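Local structure of BrkA translocator (Bordetella pertussis, 3QQ2) at residues L189-L194 with G215-F220; W140-G145 with A160-W165. The protein forms the outer-membrane beta-barrel through which the passenger domain of BrkA, an inhibitor of classical complement activation, reaches the bacterial surface. The protein carries 1 engineered substitution. All blocks are in the same frame, centred on the assembly; numbering follows the deposited sequence.

Contact 1 of 2, residues L189-L194 with G215-F220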
ATOM      1  N   LEU A 189      -9.345  19.404  18.237  1.00 71.12           N
ATOM      2  CA  LEU A 189      -8.900  19.302  19.632  1.00 70.63           C
ATOM      3  C   LEU A 189      -9.528  20.386  20.449  1.00 71.24           C
ATOM      4  O   LEU A 189      -9.648  21.527  19.990  1.00 69.94           O
ATOM      5  CB  LEU A 189      -7.386  19.440  19.783  1.00 68.30           C
ATOM      6  CG  LEU A 189      -6.563  18.151  19.799  1.00 68.25           C
ATOM      7  CD1 LEU A 189      -6.626  17.443  18.429  1.00 68.48           C
ATOM      8  CD2 LEU A 189      -5.112  18.388  20.242  1.00 64.58           C
ATOM      9  N   GLY A 190      -9.949  19.994  21.655  1.00 73.26           N
ATOM     10  CA  GLY A 190     -10.308  20.909  22.750  1.00 74.15           C
ATOM     11  C   GLY A 190      -9.231  20.758  23.810  1.00 73.85           C
ATOM     12  O   GLY A 190      -8.702  19.652  23.990  1.00 74.24           O
ATOM     13  N   ARG A 191      -8.865  21.850  24.484  1.00 73.18           N
ATOM     14  CA  ARG A 191      -7.958  21.744  25.630  1.00 72.92           C
ATOM     15  C   ARG A 191      -8.210  22.708  26.809  1.00 72.81           C
ATOM     16  O   ARG A 191      -8.242  23.934  26.656  1.00 71.79           O
ATOM     17  CB  ARG A 191      -6.503  21.740  25.194  1.00 71.60           C
ATOM     18  CG  ARG A 191      -5.516  21.614  26.354  1.00 75.31           C
ATOM     19  CD  ARG A 191      -4.457  20.520  26.122  1.00 80.49           C
ATOM     20  NE  ARG A 191      -3.381  20.851  25.168  1.00 81.33           N
ATOM     21  CZ  ARG A 191      -3.485  20.751  23.843  1.00 81.92           C
ATOM     22  NH1 ARG A 191      -4.626  20.358  23.290  1.00 83.28           N
ATOM     23  NH2 ARG A 191      -2.454  21.054  23.059  1.00 82.12           N
ATOM     24  N   LEU A 192      -8.394  22.090  27.981  1.00 73.57           N
ATOM     25  CA  LEU A 192      -8.649  22.754  29.258  1.00 73.17           C
ATOM     26  C   LEU A 192      -7.456  22.573  30.175  1.00 72.25           C
ATOM     27  O   LEU A 192      -6.843  21.504  30.189  1.00 72.41           O
ATOM     28  CB  LEU A 192      -9.866  22.134  29.923  1.00 74.98           C
ATOM     29  CG  LEU A 192     -11.223  22.375  29.281  1.00 75.47           C
ATOM     30  CD1 LEU A 192     -12.270  22.110  30.329  1.00 78.01           C
ATOM     31  CD2 LEU A 192     -11.370  23.790  28.778  1.00 74.74           C
ATOM     32  N   GLY A 193      -7.137  23.611  30.942  1.00 71.39           N
ATOM     33  CA  GLY A 193      -5.977  23.604  31.816  1.00 70.13           C
ATOM     34  C   GLY A 193      -5.916  24.798  32.749  1.00 70.29           C
ATOM     35  O   GLY A 193      -6.630  25.796  32.573  1.00 70.60           O
ATOM     36  N   LEU A 194      -5.048  24.688  33.751  1.00 69.93           N
ATOM     37  CA  LEU A 194      -4.831  25.746  34.719  1.00 69.52           C
ATOM     38  C   LEU A 194      -3.381  25.749  35.166  1.00 68.56           C
ATOM     39  O   LEU A 194      -2.831  24.688  35.465  1.00 69.14           O
ATOM     40  CB  LEU A 194      -5.727  25.498  35.915  1.00 71.57           C
ATOM     41  CG  LEU A 194      -5.673  26.466  37.090  1.00 72.31           C
ATOM     42  CD1 LEU A 194      -6.633  27.636  36.905  1.00 72.24           C
ATOM     43  CD2 LEU A 194      -6.022  25.698  38.330  1.00 72.52           C
ATOM     44  N   GLY A 215      -3.653  19.935  33.039  1.00 74.45           N
ATOM     45  CA  GLY A 215      -4.412  20.030  31.801  1.00 75.21           C
ATOM     46  C   GLY A 215      -5.180  18.800  31.378  1.00 77.39           C
ATOM     47  O   GLY A 215      -4.773  17.674  31.629  1.00 78.11           O
ATOM     48  N   TRP A 216      -6.305  19.035  30.727  1.00 79.02           N
ATOM     49  CA  TRP A 216      -7.039  17.986  30.064  1.00 82.23           C
ATOM     50  C   TRP A 216      -7.085  18.273  28.562  1.00 82.34           C
ATOM     51  O   TRP A 216      -7.155  19.441  28.144  1.00 81.61           O
ATOM     52  CB  TRP A 216      -8.450  17.935  30.615  1.00 84.41           C
ATOM     53  CG  TRP A 216      -9.359  16.960  29.931  1.00 86.79           C
ATOM     54  CD1 TRP A 216      -9.402  15.599  30.111  1.00 89.47           C
ATOM     55  CD2 TRP A 216     -10.382  17.272  28.987  1.00 87.57           C
ATOM     56  NE1 TRP A 216     -10.387  15.048  29.329  1.00 90.72           N
ATOM     57  CE2 TRP A 216     -11.004  16.049  28.626  1.00 89.71           C
ATOM     58  CE3 TRP A 216     -10.841  18.468  28.412  1.00 87.52           C
ATOM     59  CZ2 TRP A 216     -12.059  15.987  27.717  1.00 90.49           C
ATOM     60  CZ3 TRP A 216     -11.892  18.407  27.500  1.00 88.66           C
ATOM     61  CH2 TRP A 216     -12.486  17.172  27.163  1.00 90.90           C
ATOM     62  N   THR A 217      -7.032  17.213  27.753  1.00 83.84           N
ATOM     63  CA  THR A 217      -7.267  17.357  26.320  1.00 84.18           C
ATOM     64  C   THR A 217      -7.815  16.099  25.668  1.00 86.30           C
ATOM     65  O   THR A 217      -7.495  14.976  26.068  1.00 87.47           O
ATOM     66  CB  THR A 217      -6.022  17.856  25.562  1.00 82.06           C
ATOM     67  OG1 THR A 217      -6.434  18.455  24.332  1.00 81.96           O
ATOM     68  CG2 THR A 217      -5.044  16.729  25.272  1.00 82.03           C
ATOM     69  N   GLN A 218      -8.647  16.305  24.658  1.00 87.56           N
ATOM     70  CA  GLN A 218      -9.229  15.202  23.921  1.00 90.36           C
ATOM     71  C   GLN A 218      -9.201  15.502  22.433  1.00 89.86           C
ATOM     72  O   GLN A 218      -8.813  16.596  22.023  1.00 88.07           O
ATOM     73  CB  GLN A 218     -10.669  14.958  24.384  1.00 93.15           C
ATOM     74  CG  GLN A 218     -11.614  16.157  24.166  1.00 94.16           C
ATOM     75  CD  GLN A 218     -13.083  15.747  24.060  1.00 98.58           C
ATOM     76  OE1 GLN A 218     -13.791  16.188  23.146  1.00 99.04           O
ATOM     77  NE2 GLN A 218     -13.548  14.897  24.992  1.00100.55           N
ATOM     78  N   GLU A 219      -9.644  14.533  21.635  1.00 92.15           N
ATOM     79  CA  GLU A 219      -9.612  14.629  20.184  1.00 92.57           C
ATOM     80  C   GLU A 219     -10.792  13.965  19.552  1.00 95.10           C
ATOM     81  O   GLU A 219     -10.877  12.759  19.641  1.00 96.88           O
ATOM     82  CB  GLU A 219      -8.428  13.832  19.643  1.00 91.83           C
ATOM     83  CG  GLU A 219      -7.056  14.393  19.894  1.00 90.73           C
ATOM     84  CD  GLU A 219      -6.077  13.996  18.805  1.00 90.23           C
ATOM     85  OE1 GLU A 219      -6.438  13.140  17.952  1.00 90.51           O
ATOM     86  OE2 GLU A 219      -4.950  14.547  18.811  1.00 89.14           O
ATOM     87  N   PHE A 220     -11.672  14.684  18.861  1.00 96.54           N
ATOM     88  CA  PHE A 220     -12.384  13.972  17.799  1.00 99.32           C
ATOM     89  C   PHE A 220     -11.657  14.108  16.466  1.00 98.41           C
ATOM     90  O   PHE A 220     -11.384  15.215  16.005  1.00 96.89           O
ATOM     91  CB  PHE A 220     -13.894  14.239  17.714  1.00101.41           C
ATOM     92  CG  PHE A 220     -14.697  13.008  17.277  1.00105.20           C
ATOM     93  CD1 PHE A 220     -14.905  11.928  18.162  1.00107.14           C
ATOM     94  CD2 PHE A 220     -15.220  12.909  15.976  1.00106.91           C
ATOM     95  CE1 PHE A 220     -15.634  10.780  17.766  1.00109.20           C
ATOM     96  CE2 PHE A 220     -15.955  11.759  15.574  1.00109.35           C
ATOM     97  CZ  PHE A 220     -16.159  10.698  16.480  1.00110.12           C
TER

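Contact 2 of 2, residues W140-G145 with A160-W165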
ATOM      1  N   TRP A 140      -5.009  25.078  12.437  1.00 63.09           N
ATOM      2  CA  TRP A 140      -5.443  26.373  12.902  1.00 65.04           C
ATOM      3  C   TRP A 140      -5.846  26.213  14.347  1.00 65.97           C
ATOM      4  O   TRP A 140      -6.591  25.306  14.695  1.00 67.29           O
ATOM      5  CB  TRP A 140      -6.604  26.880  12.048  1.00 66.56           C
ATOM      6  CG  TRP A 140      -7.354  28.112  12.590  1.00 70.60           C
ATOM      7  CD1 TRP A 140      -7.114  29.418  12.280  1.00 71.02           C
ATOM      8  CD2 TRP A 140      -8.484  28.124  13.498  1.00 74.38           C
ATOM      9  NE1 TRP A 140      -8.009  30.236  12.922  1.00 72.30           N
ATOM     10  CE2 TRP A 140      -8.860  29.473  13.678  1.00 74.55           C
ATOM     11  CE3 TRP A 140      -9.202  27.123  14.186  1.00 75.95           C
ATOM     12  CZ2 TRP A 140      -9.929  29.855  14.514  1.00 76.92           C
ATOM     13  CZ3 TRP A 140     -10.268  27.507  15.022  1.00 77.79           C
ATOM     14  CH2 TRP A 140     -10.616  28.864  15.173  1.00 77.70           C
ATOM     15  N   SER A 141      -5.352  27.079  15.210  1.00 66.29           N
ATOM     16  CA  SER A 141      -5.733  26.970  16.599  1.00 67.24           C
ATOM     17  C   SER A 141      -6.077  28.319  17.138  1.00 67.89           C
ATOM     18  O   SER A 141      -5.620  29.352  16.651  1.00 67.63           O
ATOM     19  CB  SER A 141      -4.606  26.392  17.418  1.00 66.58           C
ATOM     20  OG  SER A 141      -3.561  27.340  17.476  1.00 67.75           O
ATOM     21  N   LEU A 142      -6.897  28.287  18.165  1.00 69.30           N
ATOM     22  CA  LEU A 142      -7.369  29.485  18.791  1.00 70.58           C
ATOM     23  C   LEU A 142      -7.346  29.191  20.267  1.00 71.36           C
ATOM     24  O   LEU A 142      -7.820  28.145  20.715  1.00 72.07           O
ATOM     25  CB  LEU A 142      -8.779  29.833  18.309  1.00 71.87           C
ATOM     26  CG  LEU A 142      -9.448  31.132  18.767  1.00 72.11           C
ATOM     27  CD1 LEU A 142     -10.072  30.922  20.121  1.00 71.63           C
ATOM     28  CD2 LEU A 142      -8.499  32.341  18.757  1.00 69.34           C
ATOM     29  N   GLU A 143      -6.778  30.128  21.012  1.00 71.79           N
ATOM     30  CA  GLU A 143      -6.486  29.925  22.400  1.00 72.28           C
ATOM     31  C   GLU A 143      -6.677  31.203  23.147  1.00 73.21           C
ATOM     32  O   GLU A 143      -6.327  32.260  22.652  1.00 73.06           O
ATOM     33  CB  GLU A 143      -5.058  29.502  22.509  1.00 70.81           C
ATOM     34  CG  GLU A 143      -4.537  29.525  23.883  1.00 72.92           C
ATOM     35  CD  GLU A 143      -3.068  29.244  23.881  1.00 74.52           C
ATOM     36  OE1 GLU A 143      -2.327  29.964  24.583  1.00 74.86           O
ATOM     37  OE2 GLU A 143      -2.653  28.316  23.148  1.00 75.41           O
ATOM     38  N   GLY A 144      -7.239  31.092  24.343  1.00 75.00           N
ATOM     39  CA  GLY A 144      -7.474  32.241  25.224  1.00 77.06           C
ATOM     40  C   GLY A 144      -7.386  31.893  26.713  1.00 78.16           C
ATOM     41  O   GLY A 144      -7.204  30.720  27.080  1.00 78.37           O
ATOM     42  N   GLY A 145      -7.514  32.902  27.574  1.00 79.10           N
ATOM     43  CA  GLY A 145      -7.426  32.685  29.012  1.00 79.77           C
ATOM     44  C   GLY A 145      -7.210  33.943  29.827  1.00 80.52           C
ATOM     45  O   GLY A 145      -6.973  35.023  29.283  1.00 79.95           O
ATOM     46  N   ALA A 160      -8.062  28.014  27.674  1.00 81.00           N
ATOM     47  CA  ALA A 160      -8.799  27.184  26.737  1.00 81.30           C
ATOM     48  C   ALA A 160      -8.184  27.260  25.323  1.00 79.80           C
ATOM     49  O   ALA A 160      -7.808  28.331  24.842  1.00 79.04           O
ATOM     50  CB  ALA A 160     -10.268  27.567  26.739  1.00 82.73           C
ATOM     51  N   GLU A 161      -8.059  26.099  24.694  1.00 79.31           N
ATOM     52  CA  GLU A 161      -7.473  25.977  23.384  1.00 78.12           C
ATOM     53  C   GLU A 161      -8.271  24.977  22.548  1.00 78.51           C
ATOM     54  O   GLU A 161      -8.323  23.776  22.835  1.00 78.57           O
ATOM     55  CB  GLU A 161      -5.990  25.556  23.478  1.00 77.16           C
ATOM     56  CG  GLU A 161      -5.269  25.492  22.085  1.00 78.26           C
ATOM     57  CD  GLU A 161      -3.803  25.015  22.133  1.00 79.84           C
ATOM     58  OE1 GLU A 161      -3.521  23.909  22.681  1.00 81.92           O
ATOM     59  OE2 GLU A 161      -2.933  25.746  21.598  1.00 77.43           O
ATOM     60  N   VAL A 162      -8.916  25.498  21.516  1.00 78.62           N
ATOM     61  CA  VAL A 162      -9.454  24.666  20.447  1.00 78.81           C
ATOM     62  C   VAL A 162      -8.421  24.605  19.302  1.00 76.62           C
ATOM     63  O   VAL A 162      -7.747  25.579  19.018  1.00 75.11           O
ATOM     64  CB  VAL A 162     -10.860  25.164  19.998  1.00 80.39           C
ATOM     65  CG1 VAL A 162     -11.065  26.620  20.384  1.00 81.04           C
ATOM     66  CG2 VAL A 162     -11.080  24.976  18.498  1.00 80.84           C
ATOM     67  N   MET A 163      -8.282  23.445  18.681  1.00 76.59           N
ATOM     68  CA  MET A 163      -7.319  23.253  17.601  1.00 75.85           C
ATOM     69  C   MET A 163      -7.972  22.463  16.450  1.00 76.91           C
ATOM     70  O   MET A 163      -8.630  21.452  16.683  1.00 78.19           O
ATOM     71  CB  MET A 163      -6.073  22.555  18.153  1.00 74.89           C
ATOM     72  CG  MET A 163      -5.225  21.805  17.152  1.00 75.35           C
ATOM     73  SD  MET A 163      -3.701  22.676  16.756  1.00 78.48           S
ATOM     74  CE  MET A 163      -2.917  21.480  15.675  1.00 75.98           C
ATOM     75  N   LEU A 164      -7.825  22.956  15.218  1.00 76.64           N
ATOM     76  CA  LEU A 164      -8.331  22.265  14.025  1.00 77.46           C
ATOM     77  C   LEU A 164      -7.163  21.962  13.117  1.00 76.09           C
ATOM     78  O   LEU A 164      -6.293  22.802  12.940  1.00 75.37           O
ATOM     79  CB  LEU A 164      -9.360  23.111  13.253  1.00 78.35           C
ATOM     80  CG  LEU A 164     -10.605  23.780  13.889  1.00 81.43           C
ATOM     81  CD1 LEU A 164     -11.679  24.142  12.834  1.00 81.90           C
ATOM     82  CD2 LEU A 164     -11.253  22.959  15.018  1.00 84.01           C
ATOM     83  N   TRP A 165      -7.114  20.765  12.556  1.00 76.55           N
ATOM     84  CA  TRP A 165      -6.129  20.523  11.522  1.00 76.13           C
ATOM     85  C   TRP A 165      -6.500  19.448  10.520  1.00 76.53           C
ATOM     86  O   TRP A 165      -7.233  18.512  10.860  1.00 77.58           O
ATOM     87  CB  TRP A 165      -4.774  20.236  12.132  1.00 75.69           C
ATOM     88  CG  TRP A 165      -4.725  19.036  12.920  1.00 79.30           C
ATOM     89  CD1 TRP A 165      -4.913  18.944  14.246  1.00 82.63           C
ATOM     90  CD2 TRP A 165      -4.445  17.719  12.450  1.00 83.70           C
ATOM     91  NE1 TRP A 165      -4.778  17.642  14.654  1.00 85.55           N
ATOM     92  CE2 TRP A 165      -4.485  16.866  13.566  1.00 85.79           C
ATOM     93  CE3 TRP A 165      -4.179  17.170  11.185  1.00 85.89           C
ATOM     94  CZ2 TRP A 165      -4.268  15.484  13.467  1.00 88.49           C
ATOM     95  CZ3 TRP A 165      -3.954  15.791  11.084  1.00 87.68           C
ATOM     96  CH2 TRP A 165      -4.001  14.968  12.219  1.00 89.06           C
TER

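Contact 1 of 2, residues L189-L194 with G215-F220
A beta hairpin in the wall of the autotransporter beta-barrel, made of strands 186-201 and 207-221, supplies this antiparallel pairing. Leu192 and Trp216 form a hydrogen-bonded pair: Trp216 N donates a hydrogen bond to Leu192 O at 2.6 Å, and Leu192 N donates one back to Trp216 O at 2.9 Å. Their side chains lie alongside each other on the barrel surface, probably toward lipid, with Leu192 CG 4.0 Å from Trp216 CE3 at the edge of the indole. The opposite face, consistent with the pore lining, carries Leu189, Arg191, Thr217 and Glu219. Here Leu189 CD1 packs against the extended Glu219 chain, 3.4 Å from its CG, while Glu219 OE1 forms a salt bridge with Lys221. Arg191 starts with CG anti to the backbone N (chi1 -179°), then bends at chi2 and chi3, crossing Thr217 obliquely so that NH1 donates to Thr217 OG1 at 2.8 Å. That hydroxyl lies 27° out of the guanidinium plane. Gly190 O takes two donors: Gln218 N, through a weak bond of 3.4 Å, and Thr217 OG1, which reaches a lone pair in the carbonyl plane at 2.6 Å.

Contact 2 of 2, residues W140-G145 with A160-W165
Six backbone hydrogen bonds hold this antiparallel hairpin pairing in the autotransporter beta-barrel together. Trp140 with Leu164, Leu142 with Val162 and Gly144 with Ala160 each exchange two N-H...O=C bonds. Leu164 N to Trp140 O, at 2.7 Å and 173°, is nearly straight; Val162 N to Leu142 O, at 3.0 Å, is more bent at its hydrogen (134°). In the intervening non-hydrogen-bonded pairs the CA atoms come closer together, 4.2 Å for Ser141 and Met163.

Apolar packing occupies the face of Trp140, Leu142, Val162 and Leu164, which probably meets lipid. The Trp140 indole, with its CG anti to the backbone N, lies beside Leu164 and points the same way; Leu164 CG comes to the ring edge, 3.6 Å from Trp140 CE3. Further along, Leu142 CD1 approaches Val162 CG1 at 4.4 Å.

The other face, consistent with the pore interior, carries Ser141, Glu143, Glu161 and Met163. The extended chains of Glu143 and Glu161 cross obliquely, bringing Glu143 OE2 and Glu161 OE2 to 3.0 Å with the carboxylate planes 70° apart. If both were charged they would repel, and Asp107 adds a like charge near Glu143, so a proton may be held here; the salt bridge from Arg191 to Glu161 OE1 probably offsets part of the charge. Beside them Met163 SD rests 3.9 Å from Ser141 CB.

In the wall, strand 104-120 flanks 140-145, with Val109 and Asp107 hydrogen-bonded through their backbones to Ser141 and Glu143, while strand 186-201 flanks 160-165, where Leu189 and Ala187 are likewise hydrogen-bonded to Met163 and Trp165.

How the contacts relate
Contacts 1 and 2 follow each other along the chain as successive hairpins and become neighbours in the barrel wall, their centres 10 Å apart, because strand 186-201 pairs with strand 154-173. Among the backbone hydrogen bonds of the seam is a probable one from Leu189 N to Met163 O, 2.7 Å long. On the face taken to line the pore, Arg191 works for both: while NH1 serves contact 1, its NH2 makes a salt bridge of 3.1 Å with OE1 of Glu161. A polar row thus runs across all four segments, from Thr217 through Arg191 and Glu161 to Glu143. On the face that probably meets lipid, Ala160 CB packs 4.2 Å from Arg191 O.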